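Local structure of putative GH105 family protein (Salmonella enterica subsp. enterica serovar Paratyphi A, 3QWT) at residues Ala228-Gly233 / Phe343-Gly348; Ser278-Thr283 / Leu292-Thr297. The protein is of uncertain function but, as a likely GH105 family member with an alpha/alpha toroid fold, probably releases unsaturated uronic acid residues from oligosaccharides. One frame throughout, in Å; residues are numbered along the deposited sequence.

Contact 1 (Ala228-Gly233 / Phe343-Gly348)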
loop_
_atom_site.group_PDB
_atom_site.type_symbol
_atom_site.label_atom_id
_atom_site.label_comp_id
_atom_site.label_asym_id
_atom_site.label_seq_id
_atom_site.Cartn_x
_atom_site.Cartn_y
_atom_site.Cartn_z
ATOM N N ALA A 228 46.276 13.624 13.341
ATOM C CA ALA A 228 46.296 14.827 12.525
ATOM C C ALA A 228 44.899 15.351 12.211
ATOM O O ALA A 228 44.040 14.628 11.701
ATOM C CB ALA A 228 47.078 14.575 11.228
ATOM N N ARG A 229 44.663 16.615 12.527
ATOM C CA ARG A 229 43.399 17.218 12.169
ATOM C C ARG A 229 43.631 17.910 10.840
ATOM O O ARG A 229 43.735 19.135 10.750
ATOM C CB ARG A 229 42.889 18.148 13.272
ATOM C CG ARG A 229 42.662 17.395 14.570
ATOM C CD ARG A 229 42.147 18.282 15.700
ATOM N NE ARG A 229 41.909 17.495 16.906
ATOM C CZ ARG A 229 42.811 17.324 17.871
ATOM N NH1 ARG A 229 43.995 17.892 17.769
ATOM N NH2 ARG A 229 42.531 16.586 18.939
ATOM N N TRP A 230 43.722 17.087 9.805
ATOM C CA TRP A 230 44.196 17.537 8.502
ATOM C C TRP A 230 43.081 18.204 7.710
ATOM O O TRP A 230 41.955 17.715 7.666
ATOM C CB TRP A 230 44.804 16.361 7.745
ATOM C CG TRP A 230 45.230 16.662 6.351
ATOM C CD1 TRP A 230 46.083 17.637 5.960
ATOM C CD2 TRP A 230 44.856 15.947 5.161
ATOM N NE1 TRP A 230 46.251 17.595 4.599
ATOM C CE2 TRP A 230 45.514 16.562 4.084
ATOM C CE3 TRP A 230 44.019 14.854 4.906
ATOM C CZ2 TRP A 230 45.368 16.130 2.764
ATOM C CZ3 TRP A 230 43.872 14.415 3.583
ATOM C CH2 TRP A 230 44.538 15.056 2.535
ATOM N N ALA A 231 43.405 19.333 7.094
ATOM C CA ALA A 231 42.399 20.161 6.434
ATOM C C ALA A 231 41.669 19.454 5.287
ATOM O O ALA A 231 40.458 19.229 5.362
ATOM C CB ALA A 231 43.024 21.467 5.945
ATOM N N ARG A 232 42.382 19.122 4.219
ATOM C CA ARG A 232 41.714 18.520 3.067
ATOM C C ARG A 232 40.811 17.337 3.478
ATOM O O ARG A 232 39.668 17.235 3.034
ATOM C CB ARG A 232 42.702 18.146 1.949
ATOM C CG ARG A 232 41.980 17.459 0.767
ATOM C CD ARG A 232 42.600 17.758 -0.593
ATOM N NE ARG A 232 43.928 17.171 -0.738
ATOM C CZ ARG A 232 45.049 17.876 -0.815
ATOM N NH1 ARG A 232 46.209 17.256 -0.941
ATOM N NH2 ARG A 232 45.009 19.201 -0.778
ATOM N N GLY A 233 41.317 16.469 4.350
ATOM C CA GLY A 233 40.567 15.312 4.800
ATOM C C GLY A 233 39.228 15.683 5.412
ATOM O O GLY A 233 38.194 15.067 5.104
ATOM N N PHE A 343 49.858 18.794 -2.646
ATOM C CA PHE A 343 49.923 17.598 -3.466
ATOM C C PHE A 343 49.298 16.429 -2.719
ATOM O O PHE A 343 48.996 16.541 -1.536
ATOM C CB PHE A 343 51.378 17.302 -3.828
ATOM C CG PHE A 343 51.552 16.078 -4.668
ATOM C CD1 PHE A 343 51.000 16.012 -5.938
ATOM C CD2 PHE A 343 52.258 14.984 -4.187
ATOM C CE1 PHE A 343 51.154 14.877 -6.717
ATOM C CE2 PHE A 343 52.413 13.849 -4.957
ATOM C CZ PHE A 343 51.864 13.797 -6.230
ATOM N N GLY A 344 49.093 15.315 -3.415
ATOM C CA GLY A 344 48.495 14.142 -2.802
ATOM C C GLY A 344 49.135 13.868 -1.460
ATOM O O GLY A 344 50.369 13.874 -1.347
ATOM N N THR A 345 48.309 13.638 -0.442
ATOM C CA THR A 345 48.822 13.467 0.920
ATOM C C THR A 345 48.410 12.130 1.540
ATOM O O THR A 345 47.222 11.893 1.802
ATOM C CB THR A 345 48.346 14.610 1.861
ATOM O OG1 THR A 345 48.831 15.868 1.390
ATOM C CG2 THR A 345 48.830 14.386 3.289
ATOM N N GLY A 346 49.400 11.275 1.789
ATOM C CA GLY A 346 49.184 10.007 2.467
ATOM C C GLY A 346 48.981 10.114 3.975
ATOM O O GLY A 346 48.753 11.200 4.524
HETATM N N MSE A 347 49.053 8.977 4.656
HETATM C CA MSE A 347 48.846 8.976 6.094
HETATM C C MSE A 347 50.153 9.300 6.796
HETATM O O MSE A 347 51.177 8.647 6.562
HETATM C CB MSE A 347 48.317 7.628 6.578
HETATM C CG MSE A 347 48.054 7.606 8.074
HETATM SE SE MSE A 347 46.523 8.731 8.505
HETATM C CE MSE A 347 45.324 8.077 7.057
ATOM N N GLY A 348 50.118 10.312 7.652
ATOM C CA GLY A 348 51.313 10.719 8.366
ATOM C C GLY A 348 51.443 9.992 9.684
ATOM O O GLY A 348 50.441 9.695 10.341
#
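The carbonyl oxygen of Phe-343 faces two groups at once, the hydroxyl of Thr-345 from its own segment and the guanidinium of Arg-232 from the other. Thr-345 OG1 donates a hydrogen bond of 3.0 Å to Phe-343 O, tilted a little from the carbonyl plane, with a C=O...donor angle of 159°. Arg-232 NH1 lies 2.9 Å from Phe-343 O, which sits at the edge of the guanidinium near its plane. Bends at chi2 and chi3 turn the arginine chain so that this edge faces the loop, while NH2 is hydrogen-bonded to Ser-295 OG and Ser-342 OG, two bonds that fix how the planar group is turned.

The apolar half of the contact is carried by Trp-230, the N-cap residue of helix 231-248; its CG, anti to the backbone N (chi1 175°), carries the indole toward the 343-348 loop. The six-membered ring meets Thr-345 tip to tip, with CZ2 3.5 Å from Thr-345 CB. The methyl CG2 of that threonine lies over one face, toward the rim, and Arg-232 CB and Gly-233 N lie over the opposite face. The indole is thus sandwiched between its own helix start and the loop joining helices 318-330 and 351-355, which packs here onto the alpha/alpha toroid. Rings of His-215 and Tyr-354 pack against Trp-230 as well.

The chemistry is that of a buried cation met by neutral oxygens and an aromatic rim: the carbonyl dipole of Phe-343 would be expected to favour the arginine's charge, whose ion pair with Glu-293 is long and weak.

Contact 2 (Ser278-Thr283 / Leu292-Thr297)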
loop_
_atom_site.group_PDB
_atom_site.type_symbol
_atom_site.label_atom_id
_atom_site.label_comp_id
_atom_site.label_asym_id
_atom_site.label_seq_id
_atom_site.Cartn_x
_atom_site.Cartn_y
_atom_site.Cartn_z
ATOM N N SER A 278 42.365 35.325 6.584
ATOM C CA SER A 278 42.290 35.353 5.119
ATOM C C SER A 278 41.065 34.655 4.529
ATOM O O SER A 278 40.848 34.684 3.314
ATOM C CB SER A 278 43.535 34.707 4.535
ATOM O OG SER A 278 43.647 33.383 5.018
ATOM N N GLY A 279 40.269 34.025 5.388
ATOM C CA GLY A 279 39.132 33.248 4.940
ATOM C C GLY A 279 39.547 31.837 4.575
ATOM O O GLY A 279 38.708 31.001 4.239
ATOM N N LEU A 280 40.851 31.580 4.643
ATOM C CA LEU A 280 41.395 30.253 4.391
ATOM C C LEU A 280 41.619 29.494 5.692
ATOM O O LEU A 280 41.540 30.075 6.771
ATOM C CB LEU A 280 42.701 30.346 3.608
ATOM C CG LEU A 280 42.555 30.204 2.086
ATOM C CD1 LEU A 280 41.905 31.432 1.439
ATOM C CD2 LEU A 280 43.905 29.923 1.466
ATOM N N TRP A 281 41.890 28.195 5.581
ATOM C CA TRP A 281 42.163 27.360 6.749
ATOM C C TRP A 281 43.553 26.766 6.690
ATOM O O TRP A 281 44.046 26.464 5.603
ATOM C CB TRP A 281 41.165 26.203 6.837
ATOM C CG TRP A 281 39.884 26.558 7.441
ATOM C CD1 TRP A 281 39.529 26.438 8.757
ATOM C CD2 TRP A 281 38.748 27.082 6.761
ATOM N NE1 TRP A 281 38.233 26.852 8.935
ATOM C CE2 TRP A 281 37.729 27.254 7.724
ATOM C CE3 TRP A 281 38.488 27.419 5.426
ATOM C CZ2 TRP A 281 36.467 27.749 7.394
ATOM C CZ3 TRP A 281 37.238 27.911 5.100
ATOM C CH2 TRP A 281 36.243 28.074 6.080
ATOM N N HIS A 282 44.162 26.571 7.862
ATOM C CA HIS A 282 45.491 25.965 7.966
ATOM C C HIS A 282 45.491 24.457 7.648
ATOM O O HIS A 282 44.552 23.730 8.000
ATOM C CB HIS A 282 46.082 26.224 9.351
ATOM C CG HIS A 282 46.217 27.676 9.688
ATOM N ND1 HIS A 282 47.302 28.436 9.297
ATOM C CD2 HIS A 282 45.410 28.510 10.388
ATOM C CE1 HIS A 282 47.156 29.670 9.741
ATOM N NE2 HIS A 282 46.019 29.742 10.411
ATOM N N THR A 283 46.549 23.998 6.980
ATOM C CA THR A 283 46.622 22.622 6.491
ATOM C C THR A 283 46.609 21.630 7.650
ATOM O O THR A 283 46.104 20.508 7.523
ATOM C CB THR A 283 47.837 22.398 5.566
ATOM O OG1 THR A 283 47.648 21.196 4.817
ATOM C CG2 THR A 283 49.132 22.304 6.365
ATOM N N LEU A 292 48.515 27.860 4.950
ATOM C CA LEU A 292 47.120 27.813 4.566
ATOM C C LEU A 292 46.986 26.883 3.359
ATOM O O LEU A 292 47.917 26.753 2.571
ATOM C CB LEU A 292 46.643 29.219 4.219
ATOM C CG LEU A 292 46.784 30.207 5.375
ATOM C CD1 LEU A 292 46.551 31.612 4.891
ATOM C CD2 LEU A 292 45.810 29.849 6.483
ATOM N N GLU A 293 45.842 26.221 3.217
ATOM C CA GLU A 293 45.665 25.321 2.093
ATOM C C GLU A 293 44.325 25.573 1.401
ATOM O O GLU A 293 43.243 25.415 1.988
ATOM C CB GLU A 293 45.831 23.870 2.546
ATOM C CG GLU A 293 46.208 22.895 1.441
ATOM C CD GLU A 293 45.035 22.560 0.528
ATOM O OE1 GLU A 293 45.221 22.493 -0.700
ATOM O OE2 GLU A 293 43.926 22.359 1.043
ATOM N N ALA A 294 44.424 25.968 0.141
ATOM C CA ALA A 294 43.290 26.413 -0.656
ATOM C C ALA A 294 42.252 25.337 -1.029
ATOM O O ALA A 294 41.056 25.622 -1.097
ATOM C CB ALA A 294 43.795 27.117 -1.912
ATOM N N SER A 295 42.689 24.112 -1.277
ATOM C CA SER A 295 41.752 23.119 -1.781
ATOM C C SER A 295 40.833 22.639 -0.660
ATOM O O SER A 295 39.624 22.494 -0.855
ATOM C CB SER A 295 42.468 21.952 -2.465
ATOM O OG SER A 295 43.250 21.192 -1.559
ATOM N N ALA A 296 41.411 22.393 0.511
ATOM C CA ALA A 296 40.617 22.094 1.704
ATOM C C ALA A 296 39.649 23.244 1.941
ATOM O O ALA A 296 38.445 23.037 2.102
ATOM C CB ALA A 296 41.524 21.896 2.919
ATOM N N THR A 297 40.192 24.463 1.953
ATOM C CA THR A 297 39.386 25.677 2.092
ATOM C C THR A 297 38.196 25.678 1.113
ATOM O O THR A 297 37.083 26.045 1.483
ATOM C CB THR A 297 40.249 26.965 1.906
ATOM O OG1 THR A 297 41.309 26.988 2.870
ATOM C CG2 THR A 297 39.402 28.209 2.088
#
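Thr-297 and Trp-281 meet through both backbone and side chain. Trp-281 N donates to Thr-297 OG1 over 3.0 Å at 162°, and that hydroxyl donates a hydrogen bond to Glu-293 O, 2.6 Å from OG1, from above the carbonyl plane. With OG1 anti to the carbonyl carbon (chi1 -59°), the threonine methyl is sent the other way, to the edge of the indole, where CG2 lies 3.5 Å from Trp-281 CE3. A backbone-to-backbone bond, from Glu-293 N to Trp-281 O, runs nearly straight at 3.0 Å, and His-282 and Leu-292 form a single beta bridge beside it.

Apolar groups fill in around these bonds. Leu-292 CD2 makes a CH-pi contact with the face of His-282, 3.6 Å from the ring centroid and 19° off its normal. Leu-280 crosses Leu-292 at about a right angle, its CD2 3.9 Å from Leu-292 CB, and rests its CG against Thr-297 OG1.

The next shell holds these groups in place. At the N-cap, the carboxylate of Glu-293 takes Ala-296 N on the syn lone pair of OE2 and Ser-295 N on OE1, which also accepts from Ser-295 OG and from Ser-342 N. Further out, His-282 ND1 bonds to Ser-290 O, and Trp-281 NE1 to Leu-271 O, which fixes the ring against the preceding helix 255-272.

The segment 278-283 thus lies alongside the start of helix 294-309, in the loop that follows helix 255-272 of the helical toroid. Trp-281 and Thr-297 press on helix 318-330, Ala-296 abuts helix 231-248, and Ser-295 faces helix 363-377.

In the fold
Both contacts are buried and gather at helix N-termini, contact 1 at that of helix 231-248 and contact 2 at that of helix 294-309, with centres about 13 Å apart. Contact 2 is the larger and more local, tying the loop between helices 255-272 and 294-309 to the start of the latter through a single beta bridge, an N-cap and aliphatic packing. Contact 1 brings together segments separated by 109 residues, enclosing contact 2 in the chain, and relies on side chains gathered about one backbone carbonyl, beside a glycerol site. Besides the link through Arg-232 and Ser-295, Ala-231 N lies 3.0 Å from Thr-283 O, a probable hydrogen bond joining the two.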